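Local structure of Old Yellow Enzyme (Pichia, 6AGZ) at residues S108-N113 with E185-H190; F70-F75 with M83-R88; L14-K19 with A334-L339. The protein probably catalyses the FMN-dependent asymmetric reduction of the carbon-carbon double bond of enone compounds, as an Old Yellow Enzyme with a TIM-barrel fold. One frame throughout, in Å; residues are numbered along the deposited sequence.

Contact 1 of 3, residues S108-N113 with E185-H190. With FMN (flavin mononucleotide), chain C.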
loop_
_atom_site.group_PDB
_atom_site.type_symbol
_atom_site.label_atom_id
_atom_site.label_comp_id
_atom_site.label_asym_id
_atom_site.label_seq_id
_atom_site.Cartn_x
_atom_site.Cartn_y
_atom_site.Cartn_z
ATOM N N SER A 108 28.874 2.989 -1.203
ATOM C CA SER A 108 28.174 1.751 -0.906
ATOM C C SER A 108 28.258 0.836 -2.120
ATOM O O SER A 108 28.259 1.301 -3.262
ATOM C CB SER A 108 26.702 2.014 -0.551
ATOM O OG SER A 108 25.947 0.815 -0.550
ATOM N N MET A 109 28.344 -0.468 -1.875
ATOM C CA MET A 109 28.376 -1.455 -2.946
ATOM C C MET A 109 27.023 -2.145 -3.044
ATOM O O MET A 109 26.523 -2.684 -2.051
ATOM C CB MET A 109 29.478 -2.491 -2.728
ATOM C CG MET A 109 29.297 -3.729 -3.602
ATOM S SD MET A 109 30.694 -4.866 -3.630
ATOM C CE MET A 109 31.798 -4.031 -4.763
ATOM N N GLN A 110 26.436 -2.129 -4.238
ATOM C CA GLN A 110 25.214 -2.875 -4.501
ATOM C C GLN A 110 25.577 -4.290 -4.934
ATOM O O GLN A 110 26.436 -4.478 -5.801
ATOM C CB GLN A 110 24.370 -2.190 -5.576
ATOM C CG GLN A 110 22.982 -2.795 -5.726
ATOM C CD GLN A 110 22.274 -2.342 -6.987
ATOM O OE1 GLN A 110 22.841 -2.380 -8.077
ATOM N NE2 GLN A 110 21.026 -1.910 -6.845
ATOM N N LEU A 111 24.927 -5.279 -4.326
ATOM C CA LEU A 111 25.171 -6.681 -4.633
ATOM C C LEU A 111 24.145 -7.177 -5.644
ATOM O O LEU A 111 22.938 -7.005 -5.446
ATOM C CB LEU A 111 25.121 -7.539 -3.369
ATOM C CG LEU A 111 26.254 -7.334 -2.363
ATOM C CD1 LEU A 111 26.149 -8.348 -1.231
ATOM C CD2 LEU A 111 27.613 -7.417 -3.045
ATOM N N TRP A 112 24.629 -7.805 -6.711
ATOM C CA TRP A 112 23.800 -8.228 -7.830
ATOM C C TRP A 112 23.613 -9.739 -7.813
ATOM O O TRP A 112 24.525 -10.484 -7.441
ATOM C CB TRP A 112 24.436 -7.806 -9.158
ATOM C CG TRP A 112 23.459 -7.437 -10.237
ATOM C CD1 TRP A 112 22.099 -7.398 -10.142
ATOM C CD2 TRP A 112 23.779 -7.045 -11.576
ATOM N NE1 TRP A 112 21.552 -7.004 -11.341
ATOM C CE2 TRP A 112 22.563 -6.777 -12.237
ATOM C CE3 TRP A 112 24.978 -6.881 -12.278
ATOM C CZ2 TRP A 112 22.512 -6.370 -13.566
ATOM C CZ3 TRP A 112 24.924 -6.475 -13.597
ATOM C CH2 TRP A 112 23.700 -6.225 -14.227
ATOM N N ASN A 113 22.425 -10.182 -8.216
ATOM C CA ASN A 113 22.160 -11.598 -8.451
ATOM C C ASN A 113 21.178 -11.684 -9.607
ATOM O O ASN A 113 20.046 -11.203 -9.493
ATOM C CB ASN A 113 21.602 -12.287 -7.203
ATOM C CG ASN A 113 21.657 -13.802 -7.299
ATOM O OD1 ASN A 113 21.568 -14.372 -8.388
ATOM N ND2 ASN A 113 21.812 -14.460 -6.158
ATOM N N GLU A 185 24.397 -2.733 -0.453
ATOM C CA GLU A 185 23.022 -2.542 -0.897
ATOM C C GLU A 185 22.543 -3.799 -1.606
ATOM O O GLU A 185 23.150 -4.236 -2.588
ATOM C CB GLU A 185 22.896 -1.329 -1.818
ATOM C CG GLU A 185 21.508 -1.176 -2.423
ATOM C CD GLU A 185 21.385 0.045 -3.310
ATOM O OE1 GLU A 185 22.025 1.072 -3.002
ATOM O OE2 GLU A 185 20.652 -0.024 -4.317
ATOM N N VAL A 186 21.452 -4.371 -1.109
ATOM C CA VAL A 186 20.879 -5.575 -1.696
ATOM C C VAL A 186 19.998 -5.161 -2.870
ATOM O O VAL A 186 18.980 -4.486 -2.692
ATOM C CB VAL A 186 20.092 -6.378 -0.657
ATOM C CG1 VAL A 186 19.340 -7.492 -1.326
ATOM C CG2 VAL A 186 21.037 -6.939 0.395
ATOM N N HIS A 187 20.406 -5.547 -4.078
ATOM C CA HIS A 187 19.629 -5.290 -5.286
ATOM C C HIS A 187 18.464 -6.271 -5.322
ATOM O O HIS A 187 18.660 -7.475 -5.517
ATOM C CB HIS A 187 20.510 -5.427 -6.525
ATOM C CG HIS A 187 19.884 -4.912 -7.783
ATOM N ND1 HIS A 187 18.528 -4.695 -7.910
ATOM C CD2 HIS A 187 20.432 -4.569 -8.974
ATOM C CE1 HIS A 187 18.268 -4.242 -9.124
ATOM N NE2 HIS A 187 19.406 -4.156 -9.789
ATOM N N SER A 188 17.253 -5.762 -5.123
ATOM C CA SER A 188 16.041 -6.571 -5.134
ATOM C C SER A 188 15.015 -5.973 -6.082
ATOM O O SER A 188 13.809 -5.994 -5.820
ATOM C CB SER A 188 15.463 -6.707 -3.726
ATOM O OG SER A 188 14.368 -7.604 -3.708
ATOM N N ALA A 189 15.482 -5.430 -7.204
ATOM C CA ALA A 189 14.631 -4.713 -8.139
ATOM C C ALA A 189 14.898 -5.183 -9.563
ATOM O O ALA A 189 15.814 -5.968 -9.825
ATOM C CB ALA A 189 14.851 -3.198 -8.034
ATOM N N HIS A 190 14.057 -4.702 -10.481
ATOM C CA HIS A 190 14.304 -4.784 -11.922
ATOM C C HIS A 190 14.356 -6.226 -12.425
ATOM O O HIS A 190 15.112 -6.555 -13.341
ATOM C CB HIS A 190 15.581 -4.033 -12.300
ATOM C CG HIS A 190 15.514 -2.561 -12.036
ATOM N ND1 HIS A 190 16.610 -1.822 -11.646
ATOM C CD2 HIS A 190 14.479 -1.689 -12.109
ATOM C CE1 HIS A 190 16.254 -0.560 -11.488
ATOM N NE2 HIS A 190 14.967 -0.452 -11.764
HETATM N N1 FMN C . 20.083 0.353 -11.148
HETATM C C2 FMN C . 20.472 -0.628 -10.255
HETATM O O2 FMN C . 19.830 -0.807 -9.220
HETATM N N3 FMN C . 21.575 -1.412 -10.520
HETATM C C4 FMN C . 22.295 -1.215 -11.679
HETATM O O4 FMN C . 23.281 -1.909 -11.923
HETATM C C4A FMN C . 21.906 -0.229 -12.577
HETATM N N5 FMN C . 22.627 -0.036 -13.733
HETATM C C5A FMN C . 22.250 0.943 -14.626
HETATM C C6 FMN C . 22.983 1.131 -15.791
HETATM C C7 FMN C . 22.609 2.114 -16.698
HETATM C C7M FMN C . 23.403 2.318 -17.952
HETATM C C8 FMN C . 21.500 2.909 -16.442
HETATM C C8M FMN C . 21.095 3.972 -17.421
HETATM C C9 FMN C . 20.766 2.718 -15.279
HETATM C C9A FMN C . 21.139 1.736 -14.365
HETATM N N10 FMN C . 20.411 1.541 -13.205
HETATM C C10 FMN C . 20.795 0.558 -12.311
HETATM C "C1'" FMN C . 19.215 2.403 -12.910
HETATM C "C2'" FMN C . 19.722 3.685 -12.243
HETATM O "O2'" FMN C . 20.353 3.356 -11.025
HETATM C "C3'" FMN C . 18.621 4.715 -11.997
HETATM O "O3'" FMN C . 17.673 4.202 -11.089
HETATM C "C4'" FMN C . 17.937 5.110 -13.302
HETATM O "O4'" FMN C . 18.912 5.389 -14.282
HETATM C "C5'" FMN C . 17.056 6.340 -13.130
HETATM O "O5'" FMN C . 17.819 7.396 -12.589
HETATM P P FMN C . 18.204 8.664 -13.503
HETATM O O1P FMN C . 16.946 9.219 -14.129
HETATM O O2P FMN C . 18.853 9.729 -12.653
HETATM O O3P FMN C . 19.165 8.222 -14.579
HETATM O O HOH W 1 20.925 -8.885 -5.343
HETATM O O HOH W 2 18.689 -9.939 -7.369
#

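Contact 2 of 3, residues F70-F75 with M83-R88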
loop_
_atom_site.group_PDB
_atom_site.type_symbol
_atom_site.label_atom_id
_atom_site.label_comp_id
_atom_site.label_asym_id
_atom_site.label_seq_id
_atom_site.Cartn_x
_atom_site.Cartn_y
_atom_site.Cartn_z
ATOM N N PHE A 70 28.383 -8.716 -8.684
ATOM C CA PHE A 70 28.087 -10.111 -8.380
ATOM C C PHE A 70 28.711 -10.509 -7.048
ATOM O O PHE A 70 29.893 -10.254 -6.800
ATOM C CB PHE A 70 28.613 -11.019 -9.494
ATOM C CG PHE A 70 28.090 -10.677 -10.861
ATOM C CD1 PHE A 70 26.760 -10.340 -11.047
ATOM C CD2 PHE A 70 28.932 -10.694 -11.963
ATOM C CE1 PHE A 70 26.279 -10.025 -12.306
ATOM C CE2 PHE A 70 28.458 -10.379 -13.223
ATOM C CZ PHE A 70 27.131 -10.045 -13.396
ATOM N N GLY A 71 27.909 -11.139 -6.187
ATOM C CA GLY A 71 28.434 -11.631 -4.925
ATOM C C GLY A 71 29.243 -12.901 -5.065
ATOM O O GLY A 71 30.129 -13.168 -4.247
ATOM N N ALA A 72 28.962 -13.692 -6.094
ATOM C CA ALA A 72 29.649 -14.952 -6.338
ATOM C C ALA A 72 29.489 -15.291 -7.812
ATOM O O ALA A 72 28.673 -14.676 -8.510
ATOM C CB ALA A 72 29.090 -16.075 -5.445
ATOM N N PRO A 73 30.272 -16.247 -8.329
ATOM C CA PRO A 73 30.081 -16.654 -9.733
ATOM C C PRO A 73 28.655 -17.064 -10.065
ATOM O O PRO A 73 28.161 -16.737 -11.151
ATOM C CB PRO A 73 31.061 -17.824 -9.883
ATOM C CG PRO A 73 32.158 -17.495 -8.940
ATOM C CD PRO A 73 31.499 -16.832 -7.755
ATOM N N GLN A 74 27.972 -17.763 -9.155
ATOM C CA GLN A 74 26.589 -18.154 -9.403
ATOM C C GLN A 74 25.648 -16.954 -9.432
ATOM O O GLN A 74 24.560 -17.049 -10.012
ATOM C CB GLN A 74 26.133 -19.163 -8.344
ATOM C CG GLN A 74 24.770 -19.792 -8.605
ATOM C CD GLN A 74 24.737 -20.612 -9.881
ATOM O OE1 GLN A 74 25.346 -21.679 -9.962
ATOM N NE2 GLN A 74 24.023 -20.116 -10.885
ATOM N N PHE A 75 26.046 -15.827 -8.838
ATOM C CA PHE A 75 25.220 -14.625 -8.873
ATOM C C PHE A 75 25.185 -13.971 -10.250
ATOM O O PHE A 75 24.323 -13.117 -10.486
ATOM C CB PHE A 75 25.712 -13.604 -7.842
ATOM C CG PHE A 75 25.275 -13.895 -6.427
ATOM C CD1 PHE A 75 25.049 -15.194 -6.000
ATOM C CD2 PHE A 75 25.087 -12.858 -5.527
ATOM C CE1 PHE A 75 24.649 -15.451 -4.701
ATOM C CE2 PHE A 75 24.686 -13.108 -4.229
ATOM C CZ PHE A 75 24.466 -14.406 -3.815
ATOM N N MET A 83 32.621 -8.183 -9.591
ATOM C CA MET A 83 32.509 -9.252 -8.609
ATOM C C MET A 83 33.353 -8.904 -7.390
ATOM O O MET A 83 34.374 -8.219 -7.497
ATOM C CB MET A 83 32.937 -10.604 -9.197
ATOM C CG MET A 83 32.463 -11.806 -8.393
ATOM S SD MET A 83 32.931 -13.389 -9.124
ATOM C CE MET A 83 31.908 -13.402 -10.593
ATOM N N ILE A 84 32.903 -9.370 -6.224
ATOM C CA ILE A 84 33.562 -9.099 -4.948
ATOM C C ILE A 84 33.927 -10.432 -4.294
ATOM O O ILE A 84 33.915 -10.570 -3.065
ATOM C CB ILE A 84 32.661 -8.216 -4.055
ATOM C CG1 ILE A 84 33.412 -7.689 -2.822
ATOM C CG2 ILE A 84 31.361 -8.938 -3.689
ATOM C CD1 ILE A 84 34.249 -6.459 -3.087
ATOM N N TYR A 85 34.261 -11.430 -5.116
ATOM C CA TYR A 85 34.387 -12.810 -4.654
ATOM C C TYR A 85 35.832 -13.228 -4.387
ATOM O O TYR A 85 36.163 -13.628 -3.268
ATOM C CB TYR A 85 33.736 -13.745 -5.680
ATOM C CG TYR A 85 33.627 -15.184 -5.240
ATOM C CD1 TYR A 85 32.727 -15.562 -4.252
ATOM C CD2 TYR A 85 34.410 -16.170 -5.825
ATOM C CE1 TYR A 85 32.621 -16.879 -3.850
ATOM C CE2 TYR A 85 34.308 -17.489 -5.432
ATOM C CZ TYR A 85 33.413 -17.837 -4.445
ATOM O OH TYR A 85 33.310 -19.151 -4.050
ATOM N N THR A 86 36.702 -13.148 -5.393
ATOM C CA THR A 86 38.065 -13.630 -5.222
ATOM C C THR A 86 38.913 -12.601 -4.475
ATOM O O THR A 86 38.512 -11.452 -4.269
ATOM C CB THR A 86 38.703 -13.954 -6.573
ATOM O OG1 THR A 86 38.939 -12.741 -7.298
ATOM C CG2 THR A 86 37.791 -14.858 -7.390
ATOM N N ASP A 87 40.108 -13.033 -4.065
ATOM C CA ASP A 87 41.022 -12.134 -3.365
ATOM C C ASP A 87 41.384 -10.934 -4.232
ATOM O O ASP A 87 41.368 -9.790 -3.763
ATOM C CB ASP A 87 42.279 -12.890 -2.931
ATOM C CG ASP A 87 42.040 -13.777 -1.722
ATOM O OD1 ASP A 87 40.923 -13.737 -1.166
ATOM O OD2 ASP A 87 42.972 -14.505 -1.323
ATOM N N ARG A 88 41.705 -11.176 -5.507
ATOM C CA ARG A 88 42.076 -10.087 -6.409
ATOM C C ARG A 88 40.956 -9.058 -6.522
ATOM O O ARG A 88 41.197 -7.845 -6.440
ATOM C CB ARG A 88 42.430 -10.651 -7.789
ATOM C CG ARG A 88 43.724 -11.451 -7.821
ATOM C CD ARG A 88 44.009 -12.035 -9.203
ATOM N NE ARG A 88 44.075 -11.014 -10.248
ATOM C CZ ARG A 88 43.264 -10.968 -11.301
ATOM N NH1 ARG A 88 42.324 -11.891 -11.459
ATOM N NH2 ARG A 88 43.395 -10.002 -12.201
#

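Contact 3 of 3, residues L14-K19 with A334-L339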
loop_
_atom_site.group_PDB
_atom_site.type_symbol
_atom_site.label_atom_id
_atom_site.label_comp_id
_atom_site.label_asym_id
_atom_site.label_seq_id
_atom_site.Cartn_x
_atom_site.Cartn_y
_atom_site.Cartn_z
ATOM N N LEU A 14 19.256 19.434 -0.823
ATOM C CA LEU A 14 20.156 18.605 -1.617
ATOM C C LEU A 14 21.610 18.790 -1.201
ATOM O O LEU A 14 22.416 17.862 -1.336
ATOM C CB LEU A 14 19.989 18.919 -3.104
ATOM C CG LEU A 14 20.741 17.981 -4.052
ATOM C CD1 LEU A 14 20.154 16.579 -3.980
ATOM C CD2 LEU A 14 20.727 18.501 -5.480
ATOM N N PHE A 15 21.962 19.966 -0.685
ATOM C CA PHE A 15 23.309 20.224 -0.191
ATOM C C PHE A 15 23.297 20.566 1.293
ATOM O O PHE A 15 24.098 21.375 1.766
ATOM C CB PHE A 15 23.985 21.321 -1.007
ATOM C CG PHE A 15 24.359 20.878 -2.385
ATOM C CD1 PHE A 15 25.515 20.147 -2.598
ATOM C CD2 PHE A 15 23.539 21.160 -3.463
ATOM C CE1 PHE A 15 25.857 19.722 -3.864
ATOM C CE2 PHE A 15 23.875 20.738 -4.731
ATOM C CZ PHE A 15 25.036 20.018 -4.932
ATOM N N LYS A 16 22.387 19.956 2.026
ATOM C CA LYS A 16 22.353 19.991 3.479
ATOM C C LYS A 16 22.883 18.672 4.014
ATOM O O LYS A 16 22.428 17.607 3.570
ATOM C CB LYS A 16 20.931 20.232 3.983
ATOM C CG LYS A 16 20.797 20.354 5.496
ATOM C CD LYS A 16 19.356 20.623 5.911
ATOM C CE LYS A 16 19.221 20.701 7.424
ATOM N NZ LYS A 16 18.764 19.408 8.014
ATOM N N PRO A 17 23.848 18.691 4.934
ATOM C CA PRO A 17 24.426 17.435 5.426
ATOM C C PRO A 17 23.371 16.549 6.071
ATOM O O PRO A 17 22.325 17.014 6.532
ATOM C CB PRO A 17 25.468 17.899 6.454
ATOM C CG PRO A 17 25.772 19.317 6.077
ATOM C CD PRO A 17 24.490 19.871 5.536
ATOM N N ILE A 18 23.655 15.250 6.100
ATOM C CA ILE A 18 22.700 14.284 6.640
ATOM C C ILE A 18 23.467 13.078 7.161
ATOM O O ILE A 18 24.465 12.656 6.572
ATOM C CB ILE A 18 21.652 13.873 5.582
ATOM C CG1 ILE A 18 20.599 12.946 6.195
ATOM C CG2 ILE A 18 22.317 13.215 4.379
ATOM C CD1 ILE A 18 19.558 12.465 5.206
ATOM N N LYS A 19 23.000 12.526 8.277
ATOM C CA LYS A 19 23.599 11.331 8.853
ATOM C C LYS A 19 22.914 10.098 8.274
ATOM O O LYS A 19 21.698 9.929 8.419
ATOM C CB LYS A 19 23.485 11.342 10.377
ATOM C CG LYS A 19 23.996 10.069 11.030
ATOM C CD LYS A 19 24.468 10.322 12.450
ATOM C CE LYS A 19 25.502 9.288 12.869
ATOM N NZ LYS A 19 25.078 8.527 14.075
ATOM N N ALA A 334 10.825 18.009 1.101
ATOM C CA ALA A 334 9.586 17.567 1.735
ATOM C C ALA A 334 9.821 17.139 3.178
ATOM O O ALA A 334 8.981 17.391 4.051
ATOM C CB ALA A 334 8.963 16.423 0.934
ATOM N N ASP A 335 10.949 16.490 3.448
ATOM C CA ASP A 335 11.293 16.083 4.804
ATOM C C ASP A 335 12.807 16.171 4.962
ATOM O O ASP A 335 13.506 16.748 4.123
ATOM C CB ASP A 335 10.743 14.683 5.118
ATOM C CG ASP A 335 11.199 13.624 4.124
ATOM O OD1 ASP A 335 12.369 13.654 3.685
ATOM O OD2 ASP A 335 10.377 12.746 3.788
ATOM N N ASP A 336 13.314 15.595 6.052
ATOM C CA ASP A 336 14.729 15.658 6.395
ATOM C C ASP A 336 15.421 14.304 6.268
ATOM O O ASP A 336 16.480 14.097 6.869
ATOM C CB ASP A 336 14.893 16.211 7.812
ATOM C CG ASP A 336 16.226 16.898 8.020
ATOM O OD1 ASP A 336 16.707 17.565 7.081
ATOM O OD2 ASP A 336 16.792 16.772 9.127
ATOM N N ARG A 337 14.849 13.376 5.493
ATOM C CA ARG A 337 15.400 12.029 5.381
ATOM C C ARG A 337 15.466 11.541 3.936
ATOM O O ARG A 337 15.559 10.332 3.704
ATOM C CB ARG A 337 14.593 11.042 6.235
ATOM C CG ARG A 337 13.071 11.094 6.050
ATOM C CD ARG A 337 12.602 10.274 4.851
ATOM N NE ARG A 337 11.149 10.150 4.781
ATOM C CZ ARG A 337 10.487 9.014 4.979
ATOM N NH1 ARG A 337 11.146 7.897 5.255
ATOM N NH2 ARG A 337 9.164 8.991 4.895
ATOM N N THR A 338 15.437 12.444 2.961
ATOM C CA THR A 338 15.329 12.071 1.557
ATOM C C THR A 338 16.629 12.366 0.821
ATOM O O THR A 338 17.119 13.500 0.841
ATOM C CB THR A 338 14.169 12.808 0.882
ATOM O OG1 THR A 338 12.939 12.452 1.524
ATOM C CG2 THR A 338 14.091 12.436 -0.591
ATOM N N LEU A 339 17.177 11.342 0.174
ATOM C CA LEU A 339 18.298 11.470 -0.743
ATOM C C LEU A 339 17.782 11.455 -2.178
ATOM O O LEU A 339 16.765 10.829 -2.482
ATOM C CB LEU A 339 19.305 10.334 -0.543
ATOM C CG LEU A 339 19.823 10.081 0.875
ATOM C CD1 LEU A 339 20.725 8.856 0.899
ATOM C CD2 LEU A 339 20.560 11.298 1.408
#

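Contact 1 of 3, residues S108-N113 with E185-H190
Strand 108-112 runs parallel to strand 185-187, with M109, L111, E185 and H187 carrying the ladder and the segment axes 4.6 Å apart at 28°. E185 N donates to M109 O, and E185 O takes the N-H of L111 at 2.7 Å from L111 N. H187 N then donates to L111 O. Q110 and E185 share one face of the sheet; L111 and V186 share the other. Q110 is the link to the cofactor. Its CG stands anti to the backbone N (chi1 -170°), and the chain continues extended to the flavin. Q110 OE1 accepts from FMN N3 at 2.9 Å. Q110 NE2 donates to FMN O2, also at 2.9 Å and almost straight at 169°. With both ends of the amide bonded, its plane is unlikely to flip. Q110 NE2 lies above one face of the H187 ring, 3.3 Å from H187 CG and toward the rim, and FMN O2 sits over the same face. A weak hydrogen bond of 3.2 Å runs from Q110 NE2 to E185 OE2, the carboxylate standing nearly perpendicular to the amide. E185 OE1 has its stronger partner in Y281 OH. The H187 ring is held at its edge by A189 N, which donates to ND1. The W112 indole lies beside this ring in a nearly parallel plane but slid away, W112 CD1 being 3.5 Å from H187 CD2. A water bridges L111 O and H187 O. The arrangement is that of neighbouring strands in the parallel TIM barrel, presenting side chains to the flavin pyrimidine at the FMN site.

Contact 2 of 3, residues F70-F75 with M83-R88
P73 and Y85 meet face-on: P73 CD sits over the centre of the Y85 ring, 3.6 Å from its centroid, a CH-pi contact only 11° off the ring normal. The proline crosses the tyrosine at about a right angle. Y85 CG is anti to the backbone N (chi1 -172°), and it lies close to P73 CD. A72 CB also meets this ring, 3.9 Å from Y85 CD1, while G71 O approaches the same carbon obliquely. M83 packs on P73 as well, through SD and CE. Its chain runs out extended and bends only at the last torsion (chi3 -69°), which sets M83 CE 3.8 Å from P73 CA. M83 SD lies 4.0 Å from P73 CD. M83 CG packs 4.1 Å from F70 CB. An alanine here would probably open a gap between F70 and P73 and let the proline shift on the tyrosine. The backbones join once, I84 N donating to F70 O at 3.2 Å, nearly along the C=O axis. M83 CA adds a C-H...O contact to the same oxygen. I84 CG2 rests 4.2 Å from G71 CA, and a CB on G71 would run into F75 CD2. Beyond Y85, T86 is the N-cap of helix 87-102, and Q89 OE1 accepts from the backbone N of both Y85 and T86. The whole is a beta-alpha loop of the TIM barrel, turning back on itself between strand 63-70 and the helix that follows.

Contact 3 of 3, residues L14-K19 with A334-L339
D336 OD1 is gripped by two cations, K16 NZ across the contact and R28 NH2 from the loop nearby. K16 NZ donates to D336 OD1 at 2.9 Å, within a salt bridge. It reaches OD1 on the syn side, somewhat out of the carboxylate plane, while D336 OD2 stays 3.5 Å from K16 NZ. The two side chains cross at about a right angle. K16 is extended as far as CE and turns only at its end (chi4 -97°), bringing NZ onto the acid. R28 also donates to K16 O and P17 O, so it ties the lysine's backbone to the same cluster. Two positive groups on one oxygen would probably favour the ionised acid. The rest of the contact is largely apolar. I18 CG2 packs 3.9 Å from L339 CD2, and I18 CD1 stretches to within 4.2 Å of R337 CA. Here the hairpin of strands 18-20 and 23-25 lies against the start of strand 338-341, the eighth strand of the TIM barrel. The turn leading into that strand is an Asx turn, in which R337 N donates to D335 OD1 at 3.1 Å. R337 NE makes a salt bridge of 2.9 Å to D335 OD2, meeting it from above the carboxylate plane. The other guanidinium nitrogens go elsewhere, NH1 to G311 O and W309 O, NH2 to L306 O.

Contact 1 lies at the core, its centre about 4 Å from that of the chain; contact 2 is also buried, its centre about 15 Å from the chain's centre. Contact 3 is only partly buried and lies on the far side of the chain's centre from contact 2. Contacts 1 and 2 touch: W112 packs on F70 and F75, and M109 on I84. Helix 87-102 leads on into strand 106-112. Contact 3 does not reach contact 1, but both use strands of the same barrel. The chemistry follows the place: strand ladder and flavin bonds in contact 1, mostly apolar loop packing in contact 2, and a surface salt bridge beside a small apolar patch in contact 3.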